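Local coordinates for protein putative N-acetylneuraminate lyase ([Ruminococcus] gnavus ATCC 29149, PDB 6RB7) that belongs to the dihydrodipicolinate synthetase family and folds as a parallel beta/alpha barrel followed by C-terminal helices, at residues T243-C257 with A266-M280. Numbering follows the deposited sequence.
Sequences TYGAMPELYLKLDEC and ARKIQYACNEIIYKM
Ile269 enters helix 248-257 as a knob into a hole formed by Leu250, Lys253, Leu254 and Cys257. This joins the last helix of the beta/alpha barrel to the first helix of the C-terminal bundle. The two run nearly antiparallel, at 153°, and their axes approach to 9.0 Å. Ile269 divides its branches: CD1 meets Lys253 CG at 3.6 Å, while CG2 lies against Leu254 CB and the backbone oxygen of Leu250. Leu254 has CG anti to its own nitrogen (chi1 179°), which carries CD1 to the second helix, 3.7 Å from Ala266 CB. Its CD2 turns instead to the amide of Gln270. No hydrogen bond crosses between the segments. Near the middle, Cys273 SG sits over one face of the Tyr251 ring, 4.2 Å from the centroid, in a sulfur-aromatic contact. Tyr244 CD1 lies over the centre of the opposite face, so the ring is sandwiched. Leu250 CB lies 3.8 Å from Cys273 SG. Further along, Met247, the N-cap residue, and Ile276 lie alongside, running opposite ways, with Met247 SD against Ile276 CG2. Gln270 NE2 donates to Asn274 OD1 within its own helix. Helix 317-335 packs on Leu250 and Ile269, and helix 228-234 on Leu254 and Ala266, with Met229 N donating to Gln270 OE1. The far side of helix 266-280 faces a second subunit, where Tyr271 OH bonds to Ile234 O of that chain. Thr243 OG1 is hydrogen-bonded to Asp225 OD2 and accepts a hydrogen bond from Tyr251 OH (2.7 Å between Tyr251 OH and Thr243 OG1). That bond fixes the phenol end, and Ile277 CD1 rests 3.5 Å from Tyr251 OH.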
ATOM      1  N   THR A 243      17.697   5.401  17.580  1.00 11.30           N
ATOM      2  CA  THR A 243      17.388   5.651  19.012  1.00 12.11           C
ATOM      3  C   THR A 243      18.587   5.272  19.872  1.00 11.97           C
ATOM      4  O   THR A 243      18.562   5.546  21.065  1.00 12.69           O
ATOM      5  CB  THR A 243      16.154   4.905  19.502  1.00 11.46           C
ATOM      6  OG1 THR A 243      16.403   3.498  19.512  1.00 13.25           O
ATOM      7  CG2 THR A 243      14.935   5.227  18.691  1.00 13.39           C
ATOM      8  N   TYR A 244      19.638   4.692  19.293  1.00 11.29           N
ATOM      9  CA  TYR A 244      20.737   4.151  20.120  1.00 10.58           C
ATOM     10  C   TYR A 244      21.393   5.284  20.903  1.00 11.96           C
ATOM     11  O   TYR A 244      21.837   5.066  22.065  1.00 11.92           O
ATOM     12  CB  TYR A 244      21.816   3.450  19.294  1.00 11.07           C
ATOM     13  CG  TYR A 244      21.423   2.249  18.496  1.00 11.67           C
ATOM     14  CD1 TYR A 244      20.165   1.668  18.523  1.00 11.92           C
ATOM     15  CD2 TYR A 244      22.401   1.668  17.708  1.00 11.03           C
ATOM     16  CE1 TYR A 244      19.877   0.572  17.718  1.00 12.53           C
ATOM     17  CE2 TYR A 244      22.134   0.564  16.937  1.00 11.92           C
ATOM     18  CZ  TYR A 244      20.859   0.035  16.918  1.00 11.27           C
ATOM     19  OH  TYR A 244      20.559  -1.024  16.073  1.00 13.25           O
ATOM     20  N   GLY A 245      21.530   6.457  20.312  1.00 10.71           N
ATOM     21  CA  GLY A 245      22.228   7.576  20.978  1.00 12.20           C
ATOM     22  C   GLY A 245      21.533   8.060  22.230  1.00 13.57           C
ATOM     23  O   GLY A 245      22.204   8.655  23.059  1.00 14.54           O
ATOM     24  N   ALA A 246      20.247   7.784  22.394  1.00 12.52           N
ATOM     25  CA  ALA A 246      19.514   8.132  23.639  1.00 13.42           C
ATOM     26  C   ALA A 246      19.946   7.227  24.798  1.00 13.32           C
ATOM     27  O   ALA A 246      19.705   7.578  25.950  1.00 13.87           O
ATOM     28  CB  ALA A 246      18.034   7.993  23.422  1.00 14.43           C
ATOM     29  N   MET A 247      20.420   6.015  24.511  1.00 13.76           N
ATOM     30  CA  MET A 247      20.573   4.950  25.541  1.00 12.01           C
ATOM     31  C   MET A 247      21.563   3.899  25.081  1.00 12.69           C
ATOM     32  O   MET A 247      21.263   2.709  25.028  1.00 13.49           O
ATOM     33  CB  MET A 247      19.211   4.344  25.880  1.00 14.80           C
ATOM     34  CG  MET A 247      18.475   3.838  24.689  1.00 12.60           C
ATOM     35  SD  MET A 247      16.699   3.799  25.074  1.00 18.40           S
ATOM     36  CE  MET A 247      15.919   3.319  23.535  1.00 14.43           C
ATOM     37  N   PRO A 248      22.791   4.301  24.679  1.00 12.22           N
ATOM     38  CA  PRO A 248      23.677   3.355  24.014  1.00 12.99           C
ATOM     39  C   PRO A 248      24.073   2.177  24.897  1.00 13.62           C
ATOM     40  O   PRO A 248      24.194   1.045  24.362  1.00 14.72           O
ATOM     41  CB  PRO A 248      24.887   4.205  23.599  1.00 14.44           C
ATOM     42  CG  PRO A 248      24.807   5.437  24.447  1.00 15.34           C
ATOM     43  CD  PRO A 248      23.354   5.660  24.784  1.00 13.33           C
ATOM     44  N   GLU A 249      24.175   2.398  26.208  1.00 13.13           N
ATOM     45  CA  GLU A 249      24.538   1.312  27.143  1.00 14.84           C
ATOM     46  C   GLU A 249      23.498   0.204  27.084  1.00 11.77           C
ATOM     47  O   GLU A 249      23.888  -0.973  27.256  1.00 14.09           O
ATOM     48  CB  GLU A 249      24.632   1.776  28.593  1.00 18.44           C
ATOM     49  CG  GLU A 249      25.647   2.856  28.829  1.00 24.19           C
ATOM     50  CD  GLU A 249      25.087   4.274  28.773  1.00 23.37           C
ATOM     51  OE1 GLU A 249      24.235   4.605  27.856  1.00 18.86           O
ATOM     52  OE2 GLU A 249      25.484   5.059  29.682  1.00 22.08           O
ATOM     53  N   LEU A 250      22.220   0.534  26.874  1.00 13.28           N
ATOM     54  CA  LEU A 250      21.165  -0.512  26.868  1.00 13.75           C
ATOM     55  C   LEU A 250      21.336  -1.380  25.623  1.00 12.56           C
ATOM     56  O   LEU A 250      21.239  -2.601  25.717  1.00 12.70           O
ATOM     57  CB  LEU A 250      19.770   0.111  26.911  1.00 13.69           C
ATOM     58  CG  LEU A 250      19.426   0.871  28.186  1.00 15.93           C
ATOM     59  CD1 LEU A 250      18.020   1.416  28.120  1.00 15.15           C
ATOM     60  CD2 LEU A 250      19.604  -0.044  29.412  1.00 16.32           C
ATOM     61  N   TYR A 251      21.597  -0.767  24.460  1.00 12.22           N
ATOM     62  CA  TYR A 251      21.799  -1.587  23.239  1.00 10.14           C
ATOM     63  C   TYR A 251      23.106  -2.386  23.352  1.00 10.54           C
ATOM     64  O   TYR A 251      23.145  -3.506  22.821  1.00 12.92           O
ATOM     65  CB  TYR A 251      21.728  -0.706  22.007  1.00 11.16           C
ATOM     66  CG  TYR A 251      20.339  -0.204  21.703  1.00 12.62           C
ATOM     67  CD1 TYR A 251      19.396  -1.054  21.145  1.00 13.39           C
ATOM     68  CD2 TYR A 251      19.940   1.095  22.028  1.00 12.86           C
ATOM     69  CE1 TYR A 251      18.121  -0.625  20.841  1.00 14.18           C
ATOM     70  CE2 TYR A 251      18.651   1.534  21.744  1.00 12.68           C
ATOM     71  CZ  TYR A 251      17.741   0.671  21.156  1.00 13.63           C
ATOM     72  OH  TYR A 251      16.494   1.126  20.807  1.00 13.13           O
ATOM     73  N   LEU A 252      24.176  -1.829  23.948  1.00 11.50           N
ATOM     74  CA  LEU A 252      25.408  -2.632  24.148  1.00 13.36           C
ATOM     75  C   LEU A 252      25.113  -3.845  25.023  1.00 12.63           C
ATOM     76  O   LEU A 252      25.584  -4.950  24.696  1.00 14.51           O
ATOM     77  CB  LEU A 252      26.498  -1.736  24.741  1.00 12.90           C
ATOM     78  CG  LEU A 252      27.102  -0.740  23.747  1.00 14.78           C
ATOM     79  CD1 LEU A 252      27.891   0.342  24.484  1.00 17.76           C
ATOM     80  CD2 LEU A 252      27.956  -1.465  22.699  1.00 15.13           C
ATOM     81  N   LYS A 253      24.340  -3.649  26.077  1.00 11.59           N
ATOM     82  CA  LYS A 253      24.018  -4.769  26.990  1.00 12.47           C
ATOM     83  C   LYS A 253      23.091  -5.771  26.299  1.00 12.39           C
ATOM     84  O   LYS A 253      23.284  -6.971  26.468  1.00 14.67           O
ATOM     85  CB  LYS A 253      23.414  -4.238  28.281  1.00 13.96           C
ATOM     86  CG  LYS A 253      23.264  -5.329  29.340  1.00 14.68           C
ATOM     87  CD  LYS A 253      24.606  -5.774  29.878  1.00 19.27           C
ATOM     88  CE  LYS A 253      24.438  -6.819  30.962  1.00 26.22           C
ATOM     89  NZ  LYS A 253      25.754  -7.160  31.576  1.00 25.96           N
ATOM     90  N   LEU A 254      22.156  -5.287  25.492  1.00 12.88           N
ATOM     91  CA  LEU A 254      21.280  -6.181  24.685  1.00 12.13           C
ATOM     92  C   LEU A 254      22.156  -7.041  23.797  1.00 11.85           C
ATOM     93  O   LEU A 254      21.956  -8.257  23.749  1.00 14.23           O
ATOM     94  CB  LEU A 254      20.327  -5.301  23.886  1.00 13.19           C
ATOM     95  CG  LEU A 254      19.353  -5.993  22.956  1.00 13.60           C
ATOM     96  CD1 LEU A 254      18.608  -7.132  23.598  1.00 16.12           C
ATOM     97  CD2 LEU A 254      18.374  -4.987  22.413  1.00 16.02           C
ATOM     98  N   ASP A 255      23.104  -6.437  23.097  1.00 12.40           N
ATOM     99  CA  ASP A 255      23.970  -7.170  22.155  1.00 13.24           C
ATOM    100  C   ASP A 255      24.809  -8.193  22.924  1.00 16.44           C
ATOM    101  O   ASP A 255      24.992  -9.321  22.433  1.00 20.53           O
ATOM    102  CB  ASP A 255      24.811  -6.196  21.350  1.00 16.00           C
ATOM    103  CG  ASP A 255      25.190  -6.697  19.989  1.00 19.30           C
ATOM    104  OD1 ASP A 255      24.414  -7.482  19.441  1.00 21.56           O
ATOM    105  OD2 ASP A 255      26.276  -6.319  19.529  1.00 19.96           O
ATOM    106  N   GLU A 256      25.295  -7.827  24.107  1.00 15.90           N
ATOM    107  CA  GLU A 256      26.071  -8.766  24.962  1.00 17.26           C
ATOM    108  C   GLU A 256      25.194  -9.967  25.321  1.00 17.46           C
ATOM    109  O   GLU A 256      25.664 -11.132  25.181  1.00 18.66           O
ATOM    110  CB  GLU A 256      26.547  -8.025  26.216  1.00 18.66           C
ATOM    111  CG  GLU A 256      27.402  -8.873  27.117  1.00 23.67           C
ATOM    112  CD  GLU A 256      27.618  -8.203  28.469  1.00 28.25           C
ATOM    113  OE1 GLU A 256      26.781  -8.393  29.358  1.00 31.63           O
ATOM    114  OE2 GLU A 256      28.525  -7.390  28.567  1.00 38.63           O
ATOM    115  N   CYS A 257      23.948  -9.752  25.700  1.00 15.98           N
ATOM    116  CA  CYS A 257      23.019 -10.854  26.030  1.00 15.83           C
ATOM    117  C   CYS A 257      22.783 -11.730  24.802  1.00 21.17           C
ATOM    118  O   CYS A 257      22.808 -12.978  24.939  1.00 19.92           O
ATOM    119  CB  CYS A 257      21.695 -10.362  26.564  1.00 18.98           C
ATOM    120  SG  CYS A 257      21.827  -9.533  28.165  1.00 21.34           S
ATOM    121  N   ALA A 266      17.894 -10.631  27.253  1.00 15.35           N
ATOM    122  CA  ALA A 266      17.791  -9.813  26.024  1.00 14.47           C
ATOM    123  C   ALA A 266      16.369  -9.292  25.889  1.00 14.93           C
ATOM    124  O   ALA A 266      16.173  -8.086  25.619  1.00 14.29           O
ATOM    125  CB  ALA A 266      18.229 -10.600  24.826  1.00 15.76           C
ATOM    126  N   ARG A 267      15.365 -10.152  26.058  1.00 15.67           N
ATOM    127  CA  ARG A 267      13.950  -9.722  25.913  1.00 15.16           C
ATOM    128  C   ARG A 267      13.626  -8.639  26.936  1.00 15.76           C
ATOM    129  O   ARG A 267      12.978  -7.636  26.570  1.00 14.61           O
ATOM    130  CB  ARG A 267      12.959 -10.855  26.191  1.00 17.60           C
ATOM    131  CG  ARG A 267      12.468 -11.582  24.977  1.00 22.92           C
ATOM    132  CD  ARG A 267      11.369 -12.587  25.296  1.00 18.93           C
ATOM    133  NE  ARG A 267      11.802 -13.694  26.154  1.00 24.07           N
ATOM    134  CZ  ARG A 267      12.542 -14.718  25.769  1.00 27.52           C
ATOM    135  NH1 ARG A 267      13.032 -14.826  24.529  1.00 21.54           N
ATOM    136  NH2 ARG A 267      12.838 -15.656  26.653  1.00 30.78           N
ATOM    137  N   LYS A 268      14.099  -8.756  28.181  1.00 14.62           N
ATOM    138  CA  LYS A 268      13.837  -7.690  29.178  1.00 13.88           C
ATOM    139  C   LYS A 268      14.349  -6.343  28.672  1.00 13.16           C
ATOM    140  O   LYS A 268      13.626  -5.312  28.810  1.00 14.46           O
ATOM    141  CB  LYS A 268      14.419  -8.046  30.544  1.00 18.07           C
ATOM    142  CG  LYS A 268      13.671  -9.192  31.225  1.00 25.69           C
ATOM    143  CD  LYS A 268      14.181  -9.473  32.620  1.00 36.78           C
ATOM    144  CE  LYS A 268      13.276 -10.427  33.373  1.00 47.41           C
ATOM    145  NZ  LYS A 268      13.447 -11.813  32.877  1.00 44.26           N
ATOM    146  N   ILE A 269      15.572  -6.335  28.135  1.00 14.55           N
ATOM    147  CA  ILE A 269      16.179  -5.072  27.677  1.00 13.63           C
ATOM    148  C   ILE A 269      15.425  -4.554  26.446  1.00 11.37           C
ATOM    149  O   ILE A 269      15.124  -3.375  26.364  1.00 12.83           O
ATOM    150  CB  ILE A 269      17.681  -5.232  27.451  1.00 15.14           C
ATOM    151  CG1 ILE A 269      18.379  -5.620  28.766  1.00 16.07           C
ATOM    152  CG2 ILE A 269      18.232  -3.926  26.896  1.00 15.53           C
ATOM    153  CD1 ILE A 269      19.788  -6.072  28.578  1.00 15.71           C
ATOM    154  N   GLN A 270      15.171  -5.448  25.481  1.00 13.01           N
ATOM    155  CA  GLN A 270      14.434  -5.059  24.257  1.00 10.91           C
ATOM    156  C   GLN A 270      13.096  -4.424  24.646  1.00 10.48           C
ATOM    157  O   GLN A 270      12.695  -3.365  24.057  1.00 12.04           O
ATOM    158  CB  GLN A 270      14.236  -6.254  23.346  1.00 11.11           C
ATOM    159  CG  GLN A 270      13.513  -5.895  22.043  1.00 10.59           C
ATOM    160  CD  GLN A 270      14.465  -5.264  21.072  1.00 12.28           C
ATOM    161  OE1 GLN A 270      15.346  -5.966  20.536  1.00 13.40           O
ATOM    162  NE2 GLN A 270      14.303  -3.950  20.806  1.00 11.49           N
ATOM    163  N   TYR A 271      12.380  -5.027  25.591  1.00 10.62           N
ATOM    164  CA  TYR A 271      11.050  -4.502  25.966  1.00 11.96           C
ATOM    165  C   TYR A 271      11.188  -3.126  26.622  1.00 11.97           C
ATOM    166  O   TYR A 271      10.374  -2.253  26.381  1.00 14.15           O
ATOM    167  CB  TYR A 271      10.284  -5.494  26.842  1.00 12.04           C
ATOM    168  CG  TYR A 271       9.563  -6.570  26.086  1.00 11.32           C
ATOM    169  CD1 TYR A 271      10.186  -7.312  25.084  1.00 11.40           C
ATOM    170  CD2 TYR A 271       8.268  -6.915  26.396  1.00 13.25           C
ATOM    171  CE1 TYR A 271       9.539  -8.323  24.410  1.00 12.79           C
ATOM    172  CE2 TYR A 271       7.590  -7.917  25.717  1.00 12.19           C
ATOM    173  CZ  TYR A 271       8.223  -8.620  24.716  1.00 12.71           C
ATOM    174  OH  TYR A 271       7.544  -9.627  24.086  1.00 12.99           O
ATOM    175  N   ALA A 272      12.219  -2.934  27.438  1.00 13.60           N
ATOM    176  CA  ALA A 272      12.455  -1.628  28.087  1.00 12.75           C
ATOM    177  C   ALA A 272      12.821  -0.583  27.033  1.00 13.80           C
ATOM    178  O   ALA A 272      12.279   0.531  27.116  1.00 14.62           O
ATOM    179  CB  ALA A 272      13.549  -1.755  29.105  1.00 14.78           C
ATOM    180  N   CYS A 273      13.694  -0.934  26.096  1.00 13.35           N
ATOM    181  CA  CYS A 273      14.057  -0.018  24.993  1.00 12.40           C
ATOM    182  C   CYS A 273      12.797   0.351  24.228  1.00 11.00           C
ATOM    183  O   CYS A 273      12.591   1.535  23.907  1.00 12.40           O
ATOM    184  CB  CYS A 273      15.087  -0.599  24.036  1.00 11.16           C
ATOM    185  SG  CYS A 273      16.715  -0.741  24.827  1.00 15.60           S
ATOM    186  N   ASN A 274      11.976  -0.633  23.860  1.00 11.66           N
ATOM    187  CA  ASN A 274      10.801  -0.363  23.017  1.00 11.90           C
ATOM    188  C   ASN A 274       9.836   0.563  23.771  1.00 12.46           C
ATOM    189  O   ASN A 274       9.300   1.517  23.118  1.00 14.43           O
ATOM    190  CB  ASN A 274      10.133  -1.641  22.527  1.00 12.99           C
ATOM    191  CG  ASN A 274      10.991  -2.378  21.521  1.00 12.84           C
ATOM    192  OD1 ASN A 274      12.161  -2.021  21.323  1.00 12.93           O
ATOM    193  ND2 ASN A 274      10.429  -3.381  20.845  1.00 12.49           N
ATOM    194  N   GLU A 275       9.620   0.333  25.069  1.00 12.18           N
ATOM    195  CA  GLU A 275       8.731   1.211  25.869  1.00 13.71           C
ATOM    196  C   GLU A 275       9.239   2.656  25.805  1.00 13.75           C
ATOM    197  O   GLU A 275       8.415   3.592  25.692  1.00 14.67           O
ATOM    198  CB  GLU A 275       8.693   0.657  27.293  1.00 17.42           C
ATOM    199  CG  GLU A 275       7.735   1.345  28.221  1.00 25.87           C
ATOM    200  CD  GLU A 275       7.779   0.815  29.652  1.00 35.83           C
ATOM    201  OE1 GLU A 275       8.913   0.520  30.211  1.00 27.31           O
ATOM    202  OE2 GLU A 275       6.681   0.690  30.236  1.00 44.63           O
ATOM    203  N   ILE A 276      10.550   2.836  25.911  1.00 11.82           N
ATOM    204  CA  ILE A 276      11.160   4.181  25.823  1.00 14.18           C
ATOM    205  C   ILE A 276      10.895   4.755  24.434  1.00 13.51           C
ATOM    206  O   ILE A 276      10.532   5.927  24.309  1.00 14.89           O
ATOM    207  CB  ILE A 276      12.660   4.122  26.197  1.00 11.93           C
ATOM    208  CG1 ILE A 276      12.811   3.816  27.683  1.00 14.69           C
ATOM    209  CG2 ILE A 276      13.399   5.382  25.784  1.00 13.81           C
ATOM    210  CD1 ILE A 276      14.114   3.223  28.062  1.00 13.78           C
ATOM    211  N   ILE A 277      11.122   3.983  23.360  1.00 11.28           N
ATOM    212  CA  ILE A 277      10.878   4.495  22.002  1.00 10.91           C
ATOM    213  C   ILE A 277       9.428   4.948  21.878  1.00 12.89           C
ATOM    214  O   ILE A 277       9.176   6.043  21.330  1.00 14.25           O
ATOM    215  CB  ILE A 277      11.238   3.433  20.946  1.00 12.94           C
ATOM    216  CG1 ILE A 277      12.739   3.121  20.992  1.00 12.29           C
ATOM    217  CG2 ILE A 277      10.780   3.887  19.574  1.00 13.05           C
ATOM    218  CD1 ILE A 277      13.126   1.963  20.133  1.00 13.12           C
ATOM    219  N   TYR A 278       8.480   4.135  22.353  1.00 13.65           N
ATOM    220  CA  TYR A 278       7.059   4.483  22.190  1.00 13.31           C
ATOM    221  C   TYR A 278       6.775   5.781  22.966  1.00 12.41           C
ATOM    222  O   TYR A 278       6.061   6.675  22.418  1.00 15.39           O
ATOM    223  CB  TYR A 278       6.149   3.345  22.599  1.00 13.44           C
ATOM    224  CG  TYR A 278       6.446   2.027  21.910  1.00 13.76           C
ATOM    225  CD1 TYR A 278       6.950   1.974  20.617  1.00 14.75           C
ATOM    226  CD2 TYR A 278       6.295   0.839  22.586  1.00 14.52           C
ATOM    227  CE1 TYR A 278       7.261   0.767  20.026  1.00 14.41           C
ATOM    228  CE2 TYR A 278       6.563  -0.382  21.986  1.00 15.43           C
ATOM    229  CZ  TYR A 278       7.053  -0.420  20.712  1.00 13.88           C
ATOM    230  OH  TYR A 278       7.394  -1.601  20.115  1.00 15.53           O
ATOM    231  N   LYS A 279       7.376   5.935  24.133  1.00 12.99           N
ATOM    232  CA  LYS A 279       7.202   7.189  24.906  1.00 13.60           C
ATOM    233  C   LYS A 279       7.790   8.378  24.121  1.00 14.87           C
ATOM    234  O   LYS A 279       7.127   9.416  23.992  1.00 15.20           O
ATOM    235  CB  LYS A 279       7.862   7.046  26.274  1.00 14.76           C
ATOM    236  CG  LYS A 279       7.726   8.290  27.167  1.00 14.76           C
ATOM    237  CD  LYS A 279       6.326   8.633  27.529  1.00 20.93           C
ATOM    238  CE  LYS A 279       5.619   7.562  28.309  1.00 30.25           C
ATOM    239  NZ  LYS A 279       4.346   8.111  28.863  1.00 30.70           N
ATOM    240  N   MET A 280       8.975   8.239  23.554  1.00 12.85           N
ATOM    241  CA  MET A 280       9.580   9.365  22.831  1.00 13.89           C
ATOM    242  C   MET A 280       8.726   9.709  21.611  1.00 17.04           C
ATOM    243  O   MET A 280       8.672  10.867  21.245  1.00 20.59           O
ATOM    244  CB  MET A 280      10.991   9.028  22.385  1.00 14.88           C
ATOM    245  CG  MET A 280      11.908   8.770  23.564  1.00 15.55           C
ATOM    246  SD  MET A 280      13.667   8.734  23.156  1.00 16.96           S
ATOM    247  CE  MET A 280      13.704   7.319  22.036  1.00 16.48           C
TER